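PDB 6XJ9: agarase from Pseudoalteromonas fuliginea, which probably hydrolyses agarose, the galactan of red algal cell walls, as a glycoside hydrolase of family GH50. Local coordinates for residues Gly735-Ser738 with Arg742-Ile745. Sequence-based numbering, arbitrary orientation.
Sequences GFIS and RPYI
Gly735 meets the Tyr744 ring through its carbonyl: Gly735 O lies 3.3 Å from Tyr744 CD2. The same oxygen accepts a hydrogen bond from Arg692, and Arg692 also makes a cation-pi contact with this ring. The Phe736 ring meets Trp714 and Phe430 edge-to-face and touches helix 745-763. Phe736 O takes the Tyr744 N-H at 2.9 Å, nearly straight (165°), and also sits at the edge of the Tyr744 ring. Ile737 bridges backbones with Pro743, and its CG2 lies 4.1 Å from Pro743 CG. CG2 is placed there by standing anti to the carbonyl carbon. Helix 413-428 packs against both residues. Ser738 N donates to Arg742 O at 3.0 Å, from above the carbonyl plane. A weak return bond runs from Arg742 N to Ser738 OG (3.5 Å), while Arg742 NE pairs with Asp247. Tyr744 OH bonds Asp719, which also holds Gly735 N. An alanine in place of Tyr744 would probably leave Asp719 without that hydroxyl and Arg692 without its aromatic partner. The two firm backbone bonds flank the single bridge and join two parts of the loop between strand 709-714 and helix 745-763. Tyr744 is the N-cap residue of that helix, so its bond to Phe736 O ties the helix start to the loop.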
ATOM      1  N   GLY A 735      -7.663  10.786   9.776  1.00 20.20           N
ATOM      2  CA  GLY A 735      -8.086   9.602  10.515  1.00 19.87           C
ATOM      3  C   GLY A 735      -7.177   8.395  10.294  1.00 21.22           C
ATOM      4  O   GLY A 735      -6.709   8.156   9.180  1.00 22.57           O
ATOM      5  N   PHE A 736      -6.956   7.627  11.374  1.00 20.89           N
ATOM      6  CA  PHE A 736      -6.493   6.246  11.270  1.00 19.20           C
ATOM      7  C   PHE A 736      -7.614   5.345  10.744  1.00 19.17           C
ATOM      8  O   PHE A 736      -7.342   4.264  10.204  1.00 17.78           O
ATOM      9  CB  PHE A 736      -5.915   5.757  12.604  1.00 19.23           C
ATOM     10  CG  PHE A 736      -4.447   5.410  12.545  1.00 19.21           C
ATOM     11  CD1 PHE A 736      -4.022   4.095  12.637  1.00 19.30           C
ATOM     12  CD2 PHE A 736      -3.491   6.394  12.351  1.00 20.53           C
ATOM     13  CE1 PHE A 736      -2.675   3.773  12.556  1.00 20.18           C
ATOM     14  CE2 PHE A 736      -2.145   6.074  12.274  1.00 20.39           C
ATOM     15  CZ  PHE A 736      -1.737   4.763  12.376  1.00 20.19           C
ATOM     16  N   ILE A 737      -8.867   5.803  10.922  1.00 18.37           N
ATOM     17  CA  ILE A 737     -10.064   5.115  10.450  1.00 18.92           C
ATOM     18  C   ILE A 737     -10.976   6.118   9.737  1.00 19.45           C
ATOM     19  O   ILE A 737     -10.969   7.307  10.056  1.00 19.35           O
ATOM     20  CB  ILE A 737     -10.819   4.434  11.614  1.00 18.70           C
ATOM     21  CG1 ILE A 737     -11.744   5.408  12.348  1.00 18.59           C
ATOM     22  CG2 ILE A 737      -9.881   3.699  12.568  1.00 18.89           C
ATOM     23  CD1 ILE A 737     -12.342   4.856  13.620  1.00 18.80           C
ATOM     24  N   SER A 738     -11.808   5.611   8.814  1.00 18.81           N
ATOM     25  CA  SER A 738     -12.746   6.417   8.041  1.00 19.40           C
ATOM     26  C   SER A 738     -14.037   6.650   8.822  1.00 18.89           C
ATOM     27  O   SER A 738     -14.221   6.125   9.917  1.00 17.89           O
ATOM     28  CB  SER A 738     -13.048   5.749   6.713  1.00 20.46           C
ATOM     29  OG  SER A 738     -13.905   4.627   6.913  1.00 21.82           O
ATOM     30  N   ARG A 742     -13.964   2.054   9.257  1.00 20.70           N
ATOM     31  CA  ARG A 742     -13.008   1.154   8.641  1.00 21.77           C
ATOM     32  C   ARG A 742     -11.596   1.700   8.837  1.00 21.93           C
ATOM     33  O   ARG A 742     -11.247   2.725   8.256  1.00 20.21           O
ATOM     34  CB  ARG A 742     -13.275   0.986   7.143  1.00 21.56           C
ATOM     35  CG  ARG A 742     -14.590   0.292   6.817  1.00 22.37           C
ATOM     36  CD  ARG A 742     -14.820   0.108   5.322  1.00 22.33           C
ATOM     37  NE  ARG A 742     -15.705  -1.028   5.082  1.00 22.49           N
ATOM     38  CZ  ARG A 742     -16.003  -1.527   3.890  1.00 23.29           C
ATOM     39  NH1 ARG A 742     -15.523  -0.957   2.799  1.00 23.12           N
ATOM     40  NH2 ARG A 742     -16.803  -2.580   3.793  1.00 23.54           N
ATOM     41  N   PRO A 743     -10.727   0.989   9.598  1.00 21.62           N
ATOM     42  CA  PRO A 743      -9.314   1.350   9.676  1.00 22.10           C
ATOM     43  C   PRO A 743      -8.689   1.388   8.282  1.00 21.73           C
ATOM     44  O   PRO A 743      -8.966   0.537   7.437  1.00 21.54           O
ATOM     45  CB  PRO A 743      -8.714   0.208  10.518  1.00 22.84           C
ATOM     46  CG  PRO A 743      -9.884  -0.265  11.357  1.00 22.15           C
ATOM     47  CD  PRO A 743     -11.057  -0.204  10.402  1.00 22.12           C
ATOM     48  N   TYR A 744      -7.860   2.409   8.054  1.00 21.81           N
ATOM     49  CA  TYR A 744      -7.028   2.503   6.864  1.00 22.23           C
ATOM     50  C   TYR A 744      -5.931   1.451   6.965  1.00 23.64           C
ATOM     51  O   TYR A 744      -5.040   1.564   7.802  1.00 22.14           O
ATOM     52  CB  TYR A 744      -6.429   3.910   6.739  1.00 21.38           C
ATOM     53  CG  TYR A 744      -7.398   4.978   6.293  1.00 20.35           C
ATOM     54  CD1 TYR A 744      -7.747   5.104   4.954  1.00 20.72           C
ATOM     55  CD2 TYR A 744      -7.958   5.870   7.196  1.00 19.87           C
ATOM     56  CE1 TYR A 744      -8.642   6.075   4.525  1.00 20.59           C
ATOM     57  CE2 TYR A 744      -8.845   6.855   6.782  1.00 19.51           C
ATOM     58  CZ  TYR A 744      -9.187   6.959   5.442  1.00 20.88           C
ATOM     59  OH  TYR A 744     -10.059   7.932   5.025  1.00 21.43           O
ATOM     60  N   ILE A 745      -6.032   0.423   6.112  1.00 24.61           N
ATOM     61  CA  ILE A 745      -5.296  -0.821   6.274  1.00 24.83           C
ATOM     62  C   ILE A 745      -3.790  -0.562   6.234  1.00 23.66           C
ATOM     63  O   ILE A 745      -3.049  -1.146   7.028  1.00 21.65           O
ATOM     64  CB  ILE A 745      -5.757  -1.868   5.232  1.00 28.50           C
ATOM     65  CG1 ILE A 745      -6.983  -2.637   5.732  1.00 30.11           C
ATOM     66  CG2 ILE A 745      -4.619  -2.807   4.861  1.00 29.92           C
ATOM     67  CD1 ILE A 745      -7.618  -3.568   4.705  1.00 33.89           C
TER